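Local coordinates for myroilysin (Myroides profundi, PDB 5CZW), which probably acts as a zinc-dependent endopeptidase of the astacin family, held here in a latent form by its propeptide, at residues Ile156-Lys162 with Ala210-Phe216; Gly96-Tyr100 with Gly169-Tyr173; Met117-Phe122 with Arg133-Phe139; Tyr59-Lys63 with Asp128-Ser132. The protein carries 1 engineered substitution. The contacts are given in a common frame with arbitrary orientation. Residues are numbered along the deposited sequence.

Contact 1: Ile156-Lys162 with Ala210-Phe216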
loop_
_atom_site.group_PDB
_atom_site.type_symbol
_atom_site.label_atom_id
_atom_site.label_comp_id
_atom_site.label_asym_id
_atom_site.label_seq_id
_atom_site.Cartn_x
_atom_site.Cartn_y
_atom_site.Cartn_z
ATOM N N ILE A 156 5.487 17.147 -11.786
ATOM C CA ILE A 156 6.432 16.223 -11.207
ATOM C C ILE A 156 7.564 15.906 -12.163
ATOM O O ILE A 156 7.318 15.453 -13.266
ATOM C CB ILE A 156 5.723 14.919 -10.783
ATOM C CG1 ILE A 156 4.570 15.235 -9.800
ATOM C CG2 ILE A 156 6.752 13.950 -10.182
ATOM C CD1 ILE A 156 3.511 14.159 -9.655
ATOM N N PRO A 157 8.803 16.111 -11.640
ATOM C CA PRO A 157 9.899 15.799 -12.542
ATOM C C PRO A 157 10.296 14.325 -12.652
ATOM O O PRO A 157 11.328 13.962 -12.256
ATOM C CB PRO A 157 11.054 16.639 -11.987
ATOM C CG PRO A 157 10.876 16.530 -10.570
ATOM C CD PRO A 157 9.403 16.701 -10.361
ATOM N N TRP A 158 9.446 13.525 -13.231
ATOM C CA TRP A 158 9.728 12.129 -13.432
ATOM C C TRP A 158 10.913 11.870 -14.315
ATOM O O TRP A 158 11.109 12.534 -15.390
ATOM C CB TRP A 158 8.543 11.409 -14.078
ATOM C CG TRP A 158 7.222 11.456 -13.385
ATOM C CD1 TRP A 158 6.169 12.199 -13.751
ATOM C CD2 TRP A 158 6.816 10.745 -12.197
ATOM N NE1 TRP A 158 5.123 11.985 -12.899
ATOM C CE2 TRP A 158 5.497 11.119 -11.920
ATOM C CE3 TRP A 158 7.428 9.808 -11.360
ATOM C CZ2 TRP A 158 4.771 10.581 -10.855
ATOM C CZ3 TRP A 158 6.693 9.273 -10.286
ATOM C CH2 TRP A 158 5.384 9.679 -10.058
ATOM N N ASP A 159 11.681 10.856 -13.938
ATOM C CA ASP A 159 12.700 10.330 -14.851
ATOM C C ASP A 159 11.995 9.226 -15.570
ATOM O O ASP A 159 11.854 8.124 -15.042
ATOM C CB ASP A 159 13.886 9.845 -14.071
ATOM C CG ASP A 159 14.957 9.216 -14.958
ATOM O OD1 ASP A 159 14.606 8.651 -16.025
ATOM O OD2 ASP A 159 16.139 9.242 -14.530
ATOM N N LYS A 160 11.474 9.520 -16.754
ATOM C CA LYS A 160 10.470 8.613 -17.346
ATOM C C LYS A 160 11.059 7.207 -17.648
ATOM O O LYS A 160 10.433 6.170 -17.368
ATOM C CB LYS A 160 9.795 9.264 -18.566
ATOM C CG LYS A 160 9.195 10.634 -18.251
ATOM C CD LYS A 160 8.195 11.130 -19.295
ATOM C CE LYS A 160 6.762 10.821 -18.905
ATOM N NZ LYS A 160 5.792 11.810 -19.465
ATOM N N ASN A 161 12.273 7.199 -18.164
ATOM C CA ASN A 161 13.073 5.983 -18.335
ATOM C C ASN A 161 13.060 5.119 -17.073
ATOM O O ASN A 161 12.861 3.887 -17.141
ATOM C CB ASN A 161 14.532 6.356 -18.699
ATOM C CG ASN A 161 15.515 5.219 -18.465
ATOM O OD1 ASN A 161 15.677 4.349 -19.318
ATOM N ND2 ASN A 161 16.196 5.232 -17.311
ATOM N N LYS A 162 13.304 5.744 -15.935
ATOM C CA LYS A 162 13.348 4.978 -14.717
ATOM C C LYS A 162 11.973 4.504 -14.312
ATOM O O LYS A 162 11.825 3.455 -13.782
ATOM C CB LYS A 162 13.993 5.724 -13.569
ATOM C CG LYS A 162 15.499 5.795 -13.602
ATOM C CD LYS A 162 16.217 5.003 -12.495
ATOM C CE LYS A 162 16.590 5.868 -11.305
ATOM N NZ LYS A 162 16.978 5.342 -9.953
ATOM N N ALA A 210 14.160 8.140 -6.266
ATOM C CA ALA A 210 14.637 7.113 -7.177
ATOM C C ALA A 210 13.942 7.156 -8.526
ATOM O O ALA A 210 14.425 6.473 -9.448
ATOM C CB ALA A 210 14.477 5.746 -6.539
ATOM N N LEU A 211 12.819 7.876 -8.626
ATOM C CA LEU A 211 12.059 7.930 -9.857
ATOM C C LEU A 211 11.963 9.296 -10.527
ATOM O O LEU A 211 11.207 9.477 -11.425
ATOM C CB LEU A 211 10.593 7.452 -9.633
ATOM C CG LEU A 211 10.398 6.034 -9.086
ATOM C CD1 LEU A 211 10.957 5.942 -7.709
ATOM C CD2 LEU A 211 8.947 5.709 -8.965
ATOM N N THR A 212 12.699 10.239 -9.992
ATOM C CA THR A 212 12.671 11.580 -10.476
ATOM C C THR A 212 14.078 12.022 -10.833
ATOM O O THR A 212 15.007 11.318 -10.570
ATOM C CB THR A 212 12.197 12.502 -9.382
ATOM O OG1 THR A 212 13.127 12.434 -8.313
ATOM C CG2 THR A 212 10.814 12.106 -8.905
ATOM N N THR A 213 14.189 13.208 -11.403
ATOM C CA THR A 213 15.452 13.743 -11.841
ATOM C C THR A 213 16.118 14.790 -11.050
ATOM O O THR A 213 17.297 14.921 -11.154
ATOM C CB THR A 213 15.316 14.401 -13.200
ATOM O OG1 THR A 213 14.289 15.367 -13.099
ATOM C CG2 THR A 213 14.972 13.390 -14.156
ATOM N N ASN A 214 15.384 15.554 -10.296
ATOM C CA ASN A 214 16.035 16.643 -9.563
ATOM C C ASN A 214 16.572 16.286 -8.172
ATOM O O ASN A 214 17.244 17.015 -7.578
ATOM C CB ASN A 214 14.985 17.710 -9.439
ATOM C CG ASN A 214 14.880 18.536 -10.700
ATOM O OD1 ASN A 214 15.911 18.864 -11.322
ATOM N ND2 ASN A 214 13.667 18.907 -11.074
ATOM N N GLY A 215 16.232 15.101 -7.731
ATOM C CA GLY A 215 16.355 14.680 -6.372
ATOM C C GLY A 215 14.958 15.006 -5.730
ATOM O O GLY A 215 14.749 14.846 -4.541
ATOM N N PHE A 216 14.006 15.447 -6.545
ATOM C CA PHE A 216 12.710 15.795 -6.094
ATOM C C PHE A 216 12.118 14.588 -5.413
ATOM O O PHE A 216 12.243 13.545 -5.874
ATOM C CB PHE A 216 11.853 16.146 -7.310
ATOM C CG PHE A 216 10.457 16.474 -6.975
ATOM C CD1 PHE A 216 9.509 15.504 -6.921
ATOM C CD2 PHE A 216 10.088 17.750 -6.673
ATOM C CE1 PHE A 216 8.223 15.775 -6.594
ATOM C CE2 PHE A 216 8.803 18.026 -6.323
ATOM C CZ PHE A 216 7.865 17.042 -6.305
#
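Two backbone hydrogen bonds flank a single beta bridge between Trp-158 and Thr-212, an antiparallel, non-hydrogen-bonded pair whose CA atoms lie 4.2 Å apart. On one side Asp-159 N donates to Leu-211 O at 2.9 Å, nearly straight at 172°; on the other Thr-213 N donates to Pro-157 O at 3.1 Å. Thr-213 OG1 adds a weak bond of 3.4 Å to Pro-157 O. Trp-158 N is satisfied locally by Ile-156 O (2.9 Å) across the inverse gamma turn centred on Pro-157. Asp-159 is the N-cap of the following helix, its OD1 accepting from Lys-162 N at 3.2 Å, while Lys-162 NZ reaches Ala-210 O in a weak 2.8 Å bond. Thr-212 OG1 donates to Phe-216 O at 2.8 Å. Pro-157 CD makes a CH-pi contact 3.7 Å from the Phe-216 ring centroid. The bridge thus joins the start of helix 160-167 to the loop between helices 178-184 and 231-235, with Leu-211 resting on Val-163 and Tyr-167 and Trp-158 meeting Phe-184.

Contact 2: Gly96-Tyr100 with Gly169-Tyr173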
loop_
_atom_site.group_PDB
_atom_site.type_symbol
_atom_site.label_atom_id
_atom_site.label_comp_id
_atom_site.label_asym_id
_atom_site.label_seq_id
_atom_site.Cartn_x
_atom_site.Cartn_y
_atom_site.Cartn_z
ATOM N N GLY A 96 11.725 -5.779 -2.600
ATOM C CA GLY A 96 11.900 -5.155 -3.898
ATOM C C GLY A 96 10.750 -4.997 -4.828
ATOM O O GLY A 96 10.908 -4.346 -5.828
ATOM N N ALA A 97 9.584 -5.582 -4.464
ATOM C CA ALA A 97 8.333 -5.548 -5.251
ATOM C C ALA A 97 7.491 -4.318 -5.065
ATOM O O ALA A 97 6.433 -4.147 -5.676
ATOM C CB ALA A 97 7.531 -6.717 -4.855
ATOM N N GLY A 98 7.992 -3.444 -4.181
ATOM C CA GLY A 98 7.196 -2.329 -3.708
ATOM C C GLY A 98 6.243 -2.724 -2.629
ATOM O O GLY A 98 6.198 -3.845 -2.225
ATOM N N SER A 99 5.528 -1.773 -2.072
ATOM C CA SER A 99 4.487 -2.111 -1.083
ATOM C C SER A 99 3.202 -1.693 -1.705
ATOM O O SER A 99 3.135 -0.729 -2.501
ATOM C CB SER A 99 4.706 -1.336 0.249
ATOM O OG SER A 99 5.900 -1.695 0.925
ATOM N N TYR A 100 2.126 -2.404 -1.351
ATOM C CA TYR A 100 0.838 -2.253 -2.017
ATOM C C TYR A 100 -0.234 -2.996 -1.310
ATOM O O TYR A 100 0.061 -3.967 -0.600
ATOM C CB TYR A 100 0.938 -2.777 -3.520
ATOM C CG TYR A 100 1.512 -4.141 -3.829
ATOM C CD1 TYR A 100 0.756 -5.305 -3.716
ATOM C CD2 TYR A 100 2.855 -4.264 -4.124
ATOM C CE1 TYR A 100 1.307 -6.513 -3.974
ATOM C CE2 TYR A 100 3.421 -5.486 -4.404
ATOM C CZ TYR A 100 2.677 -6.609 -4.296
ATOM O OH TYR A 100 3.171 -7.879 -4.540
ATOM N N GLY A 169 7.819 -4.631 -14.082
ATOM C CA GLY A 169 7.879 -5.966 -13.491
ATOM C C GLY A 169 6.793 -6.257 -12.444
ATOM O O GLY A 169 5.693 -5.729 -12.516
ATOM N N TYR A 170 7.123 -7.171 -11.531
ATOM C CA TYR A 170 6.171 -7.723 -10.606
ATOM C C TYR A 170 5.767 -6.589 -9.639
ATOM O O TYR A 170 6.632 -5.884 -9.200
ATOM C CB TYR A 170 6.753 -8.903 -9.834
ATOM C CG TYR A 170 5.742 -9.564 -8.921
ATOM C CD1 TYR A 170 4.875 -10.526 -9.429
ATOM C CD2 TYR A 170 5.681 -9.266 -7.584
ATOM C CE1 TYR A 170 3.919 -11.143 -8.633
ATOM C CE2 TYR A 170 4.689 -9.879 -6.765
ATOM C CZ TYR A 170 3.806 -10.794 -7.329
ATOM O OH TYR A 170 2.845 -11.455 -6.596
ATOM N N PRO A 171 4.496 -6.443 -9.281
ATOM C CA PRO A 171 3.297 -7.201 -9.730
ATOM C C PRO A 171 2.536 -6.633 -10.919
ATOM O O PRO A 171 1.640 -7.291 -11.432
ATOM C CB PRO A 171 2.352 -7.042 -8.529
ATOM C CG PRO A 171 2.747 -5.677 -8.008
ATOM C CD PRO A 171 4.222 -5.621 -8.075
ATOM N N ASN A 172 2.805 -5.371 -11.294
ATOM C CA ASN A 172 2.035 -4.691 -12.316
ATOM C C ASN A 172 2.254 -5.240 -13.736
ATOM O O ASN A 172 1.281 -5.388 -14.442
ATOM C CB ASN A 172 2.349 -3.181 -12.366
ATOM C CG ASN A 172 1.949 -2.407 -11.080
ATOM O OD1 ASN A 172 2.737 -1.676 -10.587
ATOM N ND2 ASN A 172 0.707 -2.502 -10.634
ATOM N N TYR A 173 3.493 -5.501 -14.124
ATOM C CA TYR A 173 3.799 -5.838 -15.510
ATOM C C TYR A 173 3.209 -4.758 -16.499
ATOM O O TYR A 173 2.470 -5.041 -17.484
ATOM C CB TYR A 173 3.285 -7.256 -15.765
ATOM C CG TYR A 173 3.946 -8.337 -14.949
ATOM C CD1 TYR A 173 5.249 -8.726 -15.208
ATOM C CD2 TYR A 173 3.289 -8.971 -13.900
ATOM C CE1 TYR A 173 5.876 -9.717 -14.463
ATOM C CE2 TYR A 173 3.887 -9.967 -13.175
ATOM C CZ TYR A 173 5.185 -10.341 -13.442
ATOM O OH TYR A 173 5.783 -11.349 -12.698
#
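Pro-171 lies over one face of the Tyr-100 ring, its CG 4.0 Å from the ring centroid and 25° off the normal, a CH-pi contact. Tyr-100 belongs to strand 100-101, the antiparallel edge strand of the astacin sheet, next to strand 117-118; in metzincins such a strand borders the active-site cleft, and here the Tyr-100 side chain is about 7 Å from the zinc. The proline follows a cis peptide bond in the loop between helices 160-167 and 178-184, a loop tightened by the 2.7 Å backbone bond from Tyr-173 N to Gly-169 O. No hydrogen bond joins the two segments directly; they meet through the CH-pi contact and apolar packing. Ala-97 points its CB at the edge of the Tyr-170 ring, 4.2 Å from CD2, and Ala-97 O lies 3.6 Å from Pro-171 CD. Tyr-100 OH and Tyr-170 OH both hydrogen-bond Glu-115 OE2, and Tyr-170 OH also bonds Arg-6 NH1. The N-terminal propeptide crosses the same region: Ser-99 forms backbone hydrogen bonds with Val-22 and Lys-24, flanking the zinc ligand Cys-23, and Lys-24 NZ donates to Ala-97 O. With both hydroxyls on the same carboxylate oxygen, Tyr-100 OH lies 3.4 Å from Tyr-170 CE2.

Contact 3: Met117-Phe122 with Arg133-Phe139. With ZN (zinc ion), chain B.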
loop_
_atom_site.group_PDB
_atom_site.type_symbol
_atom_site.label_atom_id
_atom_site.label_comp_id
_atom_site.label_asym_id
_atom_site.label_seq_id
_atom_site.Cartn_x
_atom_site.Cartn_y
_atom_site.Cartn_z
ATOM N N MET A 117 -1.772 -8.006 -0.277
ATOM C CA MET A 117 -0.964 -6.900 0.244
ATOM C C MET A 117 0.509 -7.354 0.253
ATOM O O MET A 117 0.801 -8.537 0.500
ATOM C CB MET A 117 -1.387 -6.621 1.682
ATOM C CG MET A 117 -0.673 -5.430 2.337
ATOM S SD MET A 117 -1.246 -5.064 4.027
ATOM C CE MET A 117 -2.967 -4.651 3.785
ATOM N N ASN A 118 1.456 -6.426 0.055
ATOM C CA ASN A 118 2.895 -6.752 0.144
ATOM C C ASN A 118 3.592 -5.558 0.837
ATOM O O ASN A 118 3.291 -4.437 0.597
ATOM C CB ASN A 118 3.497 -6.943 -1.212
ATOM C CG ASN A 118 4.907 -7.492 -1.167
ATOM O OD1 ASN A 118 5.104 -8.628 -0.689
ATOM N ND2 ASN A 118 5.924 -6.679 -1.516
ATOM N N PHE A 119 4.571 -5.911 1.667
ATOM C CA PHE A 119 5.503 -4.947 2.218
ATOM C C PHE A 119 6.871 -5.294 1.610
ATOM O O PHE A 119 7.405 -6.368 1.848
ATOM C CB PHE A 119 5.499 -5.121 3.697
ATOM C CG PHE A 119 4.260 -4.581 4.329
ATOM C CD1 PHE A 119 3.977 -3.233 4.249
ATOM C CD2 PHE A 119 3.335 -5.423 4.841
ATOM C CE1 PHE A 119 2.789 -2.775 4.817
ATOM C CE2 PHE A 119 2.149 -5.009 5.403
ATOM C CZ PHE A 119 1.864 -3.663 5.383
ATOM N N GLY A 120 7.363 -4.348 0.846
ATOM C CA GLY A 120 8.558 -4.607 0.056
ATOM C C GLY A 120 9.908 -4.271 0.641
ATOM O O GLY A 120 10.906 -4.508 -0.068
ATOM N N TRP A 121 9.949 -3.633 1.802
ATOM C CA TRP A 121 11.235 -3.138 2.342
ATOM C C TRP A 121 11.450 -3.205 3.833
ATOM O O TRP A 121 12.445 -2.594 4.345
ATOM C CB TRP A 121 11.485 -1.720 1.856
ATOM C CG TRP A 121 10.424 -0.687 2.227
ATOM C CD1 TRP A 121 10.243 -0.111 3.422
ATOM C CD2 TRP A 121 9.363 -0.182 1.390
ATOM N NE1 TRP A 121 9.186 0.740 3.403
ATOM C CE2 TRP A 121 8.620 0.703 2.155
ATOM C CE3 TRP A 121 8.980 -0.401 0.056
ATOM C CZ2 TRP A 121 7.514 1.395 1.634
ATOM C CZ3 TRP A 121 7.940 0.298 -0.463
ATOM C CH2 TRP A 121 7.217 1.179 0.315
ATOM N N PHE A 122 10.653 -3.936 4.546
ATOM C CA PHE A 122 10.851 -4.050 5.969
ATOM C C PHE A 122 11.956 -5.102 6.258
ATOM O O PHE A 122 12.131 -6.108 5.547
ATOM C CB PHE A 122 9.573 -4.433 6.674
ATOM C CG PHE A 122 8.454 -3.447 6.627
ATOM C CD1 PHE A 122 8.644 -2.095 6.514
ATOM C CD2 PHE A 122 7.169 -3.923 6.769
ATOM C CE1 PHE A 122 7.566 -1.231 6.518
ATOM C CE2 PHE A 122 6.139 -3.073 6.860
ATOM C CZ PHE A 122 6.360 -1.703 6.767
ATOM N N ARG A 133 4.326 4.293 9.411
ATOM C CA ARG A 133 3.932 4.922 8.172
ATOM C C ARG A 133 3.416 3.936 7.120
ATOM O O ARG A 133 2.348 4.105 6.545
ATOM C CB ARG A 133 5.128 5.712 7.585
ATOM C CG ARG A 133 4.852 6.456 6.269
ATOM C CD ARG A 133 6.102 7.141 5.725
ATOM N NE ARG A 133 7.023 6.222 5.126
ATOM C CZ ARG A 133 7.139 5.967 3.822
ATOM N NH1 ARG A 133 6.400 6.563 2.942
ATOM N NH2 ARG A 133 8.012 5.097 3.430
ATOM N N THR A 134 4.215 2.938 6.880
ATOM C CA THR A 134 3.930 2.071 5.698
ATOM C C THR A 134 2.795 1.036 6.053
ATOM O O THR A 134 1.886 0.775 5.213
ATOM C CB THR A 134 5.199 1.437 5.198
ATOM O OG1 THR A 134 6.003 2.477 4.600
ATOM C CG2 THR A 134 4.927 0.313 4.153
ATOM N N VAL A 135 2.781 0.540 7.306
ATOM C CA VAL A 135 1.755 -0.424 7.674
ATOM C C VAL A 135 0.401 0.296 7.726
ATOM O O VAL A 135 -0.597 -0.156 7.117
ATOM C CB VAL A 135 2.024 -1.151 8.992
ATOM C CG1 VAL A 135 0.857 -2.006 9.387
ATOM C CG2 VAL A 135 3.286 -1.965 8.821
ATOM N N ILE A 136 0.301 1.394 8.460
ATOM C CA ILE A 136 -0.972 2.094 8.547
ATOM C C ILE A 136 -1.422 2.506 7.150
ATOM O O ILE A 136 -2.573 2.331 6.838
ATOM C CB ILE A 136 -0.903 3.316 9.505
ATOM C CG1 ILE A 136 -0.487 2.805 10.888
ATOM C CG2 ILE A 136 -2.213 4.066 9.574
ATOM C CD1 ILE A 136 -0.537 3.829 11.977
ATOM N N HIS A 137 -0.520 2.997 6.337
ATOM C CA HIS A 137 -0.879 3.359 4.968
ATOM C C HIS A 137 -1.504 2.208 4.123
ATOM O O HIS A 137 -2.549 2.355 3.544
ATOM C CB HIS A 137 0.356 3.913 4.314
ATOM C CG HIS A 137 0.150 4.424 2.940
ATOM N ND1 HIS A 137 -0.039 5.751 2.714
ATOM C CD2 HIS A 137 0.202 3.833 1.732
ATOM C CE1 HIS A 137 -0.154 5.964 1.443
ATOM N NE2 HIS A 137 0.050 4.831 0.826
ATOM N N GLU A 138 -0.815 1.090 4.100
ATOM C CA GLU A 138 -1.329 -0.034 3.332
ATOM C C GLU A 138 -2.595 -0.548 3.859
ATOM O O GLU A 138 -3.492 -0.927 3.075
ATOM C CB GLU A 138 -0.269 -1.172 3.187
ATOM C CG GLU A 138 0.999 -0.818 2.369
ATOM C CD GLU A 138 0.759 -0.156 1.003
ATOM O OE1 GLU A 138 -0.291 -0.330 0.388
ATOM O OE2 GLU A 138 1.742 0.566 0.556
ATOM N N PHE A 139 -2.747 -0.575 5.218
ATOM C CA PHE A 139 -4.052 -0.940 5.789
ATOM C C PHE A 139 -5.165 0.049 5.523
ATOM O O PHE A 139 -6.374 -0.322 5.440
ATOM C CB PHE A 139 -3.897 -1.405 7.257
ATOM C CG PHE A 139 -3.490 -2.861 7.363
ATOM C CD1 PHE A 139 -2.111 -3.191 7.332
ATOM C CD2 PHE A 139 -4.365 -3.917 7.392
ATOM C CE1 PHE A 139 -1.680 -4.549 7.358
ATOM C CE2 PHE A 139 -3.917 -5.257 7.487
ATOM C CZ PHE A 139 -2.566 -5.545 7.451
HETATM ZN ZN ZN B . -0.461 3.835 -1.196
#
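A methionine laid over an aromatic face marks this contact: Met-117 CE sits 3.6 Å from the Phe-139 ring centroid, only 5° off the normal, and Met-117 SD 3.9 Å from it, a Met-aromatic contact joined to a CH-pi one. No hydrogen bond crosses between the segments. Phe-119 extends the packing along the helix, its CE1 3.6 Å from Glu-138 CG and its CD1 3.7 Å from Thr-134 CG2, the methyl lying at the ring edge. The helix carries the HExxH zinc-binding motif of the metzincins, and strand 117-118 lies against it from the sheet. His-137 NE2 binds the zinc at 2.3 Å, with His-141, His-147 and the propeptide residue Cys-23 completing the site; Glu-138, probably the general base of the free enzyme as in relatives, touches Cys-23. Beyond the strand, Phe-122 straddles Thr-134 and Val-135, its CZ 3.6 Å from Thr-134 CG2 and its CE2 3.6 Å from Val-135 CG2. Trp-121 CZ2 lies 3.5 Å from Thr-134 OG1; Trp-121 NE1, Thr-134 OG1 and Arg-133 NH2 all converge on Glu-130 OE2.

Contact 4: Tyr59-Lys63 with Asp128-Ser132. Engineered in segment 128-132: Thr-129 (natural residue Ala).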
loop_
_atom_site.group_PDB
_atom_site.type_symbol
_atom_site.label_atom_id
_atom_site.label_comp_id
_atom_site.label_asym_id
_atom_site.label_seq_id
_atom_site.Cartn_x
_atom_site.Cartn_y
_atom_site.Cartn_z
ATOM N N TYR A 59 9.625 -10.599 14.191
ATOM C CA TYR A 59 9.649 -9.193 14.531
ATOM C C TYR A 59 8.853 -8.359 13.575
ATOM O O TYR A 59 7.907 -7.574 14.013
ATOM C CB TYR A 59 11.069 -8.672 14.594
ATOM C CG TYR A 59 11.265 -7.248 15.000
ATOM C CD1 TYR A 59 11.061 -6.868 16.297
ATOM C CD2 TYR A 59 11.511 -6.283 14.058
ATOM C CE1 TYR A 59 11.180 -5.540 16.688
ATOM C CE2 TYR A 59 11.650 -4.952 14.431
ATOM C CZ TYR A 59 11.504 -4.628 15.755
ATOM O OH TYR A 59 11.659 -3.312 16.116
ATOM N N VAL A 60 9.162 -8.538 12.293
ATOM C CA VAL A 60 8.417 -7.825 11.258
ATOM C C VAL A 60 6.927 -8.128 11.359
ATOM O O VAL A 60 6.108 -7.245 11.243
ATOM C CB VAL A 60 9.012 -8.089 9.841
ATOM C CG1 VAL A 60 8.038 -7.690 8.693
ATOM C CG2 VAL A 60 10.238 -7.261 9.669
ATOM N N ARG A 61 6.528 -9.407 11.515
ATOM C CA ARG A 61 5.132 -9.767 11.544
ATOM C C ARG A 61 4.471 -9.114 12.743
ATOM O O ARG A 61 3.341 -8.725 12.690
ATOM C CB ARG A 61 4.981 -11.307 11.642
ATOM C CG ARG A 61 5.417 -12.053 10.353
ATOM C CD ARG A 61 5.948 -13.499 10.613
ATOM N NE ARG A 61 4.885 -14.354 11.016
ATOM C CZ ARG A 61 4.085 -15.078 10.202
ATOM N NH1 ARG A 61 4.295 -15.125 8.918
ATOM N NH2 ARG A 61 3.067 -15.763 10.722
ATOM N N SER A 62 5.195 -9.020 13.876
ATOM C CA SER A 62 4.607 -8.407 15.098
ATOM C C SER A 62 4.365 -6.920 14.896
ATOM O O SER A 62 3.300 -6.399 15.288
ATOM C CB SER A 62 5.563 -8.585 16.252
ATOM O OG SER A 62 5.054 -8.035 17.473
ATOM N N LYS A 63 5.272 -6.239 14.210
ATOM C CA LYS A 63 5.088 -4.798 13.883
ATOM C C LYS A 63 3.845 -4.543 12.962
ATOM O O LYS A 63 3.128 -3.555 13.057
ATOM C CB LYS A 63 6.397 -4.270 13.253
ATOM C CG LYS A 63 7.538 -4.197 14.280
ATOM C CD LYS A 63 7.245 -3.110 15.356
ATOM C CE LYS A 63 8.206 -3.017 16.526
ATOM N NZ LYS A 63 7.756 -1.950 17.426
ATOM N N ASP A 128 10.644 2.359 13.934
ATOM C CA ASP A 128 9.219 2.352 14.290
ATOM C C ASP A 128 8.420 3.292 13.378
ATOM O O ASP A 128 7.267 3.026 13.027
ATOM C CB ASP A 128 9.019 2.644 15.769
ATOM C CG ASP A 128 9.163 1.379 16.646
ATOM O OD1 ASP A 128 9.122 0.226 16.131
ATOM O OD2 ASP A 128 9.258 1.508 17.878
ATOM N N THR A 129 8.967 4.459 13.060
ATOM C CA THR A 129 8.247 5.386 12.238
ATOM C C THR A 129 7.982 4.817 10.861
ATOM O O THR A 129 6.898 5.002 10.292
ATOM C CB THR A 129 9.031 6.677 12.069
ATOM O OG1 THR A 129 9.104 7.286 13.334
ATOM C CG2 THR A 129 8.240 7.602 11.181
ATOM N N GLU A 130 8.935 4.092 10.335
ATOM C CA GLU A 130 8.759 3.515 8.993
ATOM C C GLU A 130 7.745 2.399 9.029
ATOM O O GLU A 130 6.915 2.309 8.115
ATOM C CB GLU A 130 10.051 3.015 8.441
ATOM C CG GLU A 130 9.930 2.387 7.064
ATOM C CD GLU A 130 9.261 3.253 6.029
ATOM O OE1 GLU A 130 9.335 4.524 6.115
ATOM O OE2 GLU A 130 8.572 2.697 5.107
ATOM N N PHE A 131 7.736 1.586 10.098
ATOM C CA PHE A 131 6.684 0.577 10.196
ATOM C C PHE A 131 5.325 1.262 10.282
ATOM O O PHE A 131 4.353 0.885 9.587
ATOM C CB PHE A 131 6.802 -0.377 11.374
ATOM C CG PHE A 131 7.840 -1.461 11.254
ATOM C CD1 PHE A 131 7.663 -2.555 10.385
ATOM C CD2 PHE A 131 8.937 -1.475 12.105
ATOM C CE1 PHE A 131 8.618 -3.583 10.308
ATOM C CE2 PHE A 131 9.857 -2.500 12.029
ATOM C CZ PHE A 131 9.701 -3.566 11.147
ATOM N N SER A 132 5.225 2.254 11.143
ATOM C CA SER A 132 3.979 2.939 11.367
ATOM C C SER A 132 3.479 3.579 10.062
ATOM O O SER A 132 2.295 3.405 9.639
ATOM C CB SER A 132 4.135 4.052 12.455
ATOM O OG SER A 132 2.862 4.712 12.664
HETATM O O HOH W 1 11.024 -1.056 14.988
#
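Lys-63 NZ and Asp-128 OD1 form a salt bridge of 2.9 Å, in which the lysine donates a hydrogen bond; Gln-66 OE1 is a second partner of that ammonium. A water also donates to Asp-128 OD1 at 2.6 Å and hydrogen-bonds Tyr-59 OH at 2.6 Å, linking two side chains whose own oxygens, Tyr-59 OH and Asp-128 OD1, are 4.4 Å apart. These polar links span the outer side of a crossing between two helical segments, with axes 11.2 Å apart at closest and a crossing angle of -58°. In the astacin fold the second segment begins helix 128-143, which further along carries the zinc-binding histidines His-137 and His-141. Phe-131 fills the space between the axes. Lys-63 CB lies over its face, 3.6 Å from the ring centroid, in a CH-pi contact, so one lysine serves both the salt bridge and the apolar layer. Val-60 CG2 meets the ring edge 4.0 Å from Phe-131 CZ, and Tyr-59 CE2 approaches Phe-131 CE2 at 3.9 Å.

From the N terminus, helix 58-63 is the first element used, and contact 4 closes a loop from it to the start of helix 128-143, spanning several sheet strands. Contact 2 opens within that loop, at 96-100, and closes beyond it at 169-173, so the two cross. Contact 3, between 117-122 and 133-139, lies wholly within the span of contact 2 and crosses contact 4; both use helix 128-143, and Phe-122 packs on Phe-131. Tyr-100 O to Asn-118 N (2.9 Å) joins contacts 2 and 3 through neighbouring strands. Contact 1, following contacts 3 and 4 in series, crosses contact 2 and ties the start of helix 160-167 to the loop between helices 178-184 and 231-235.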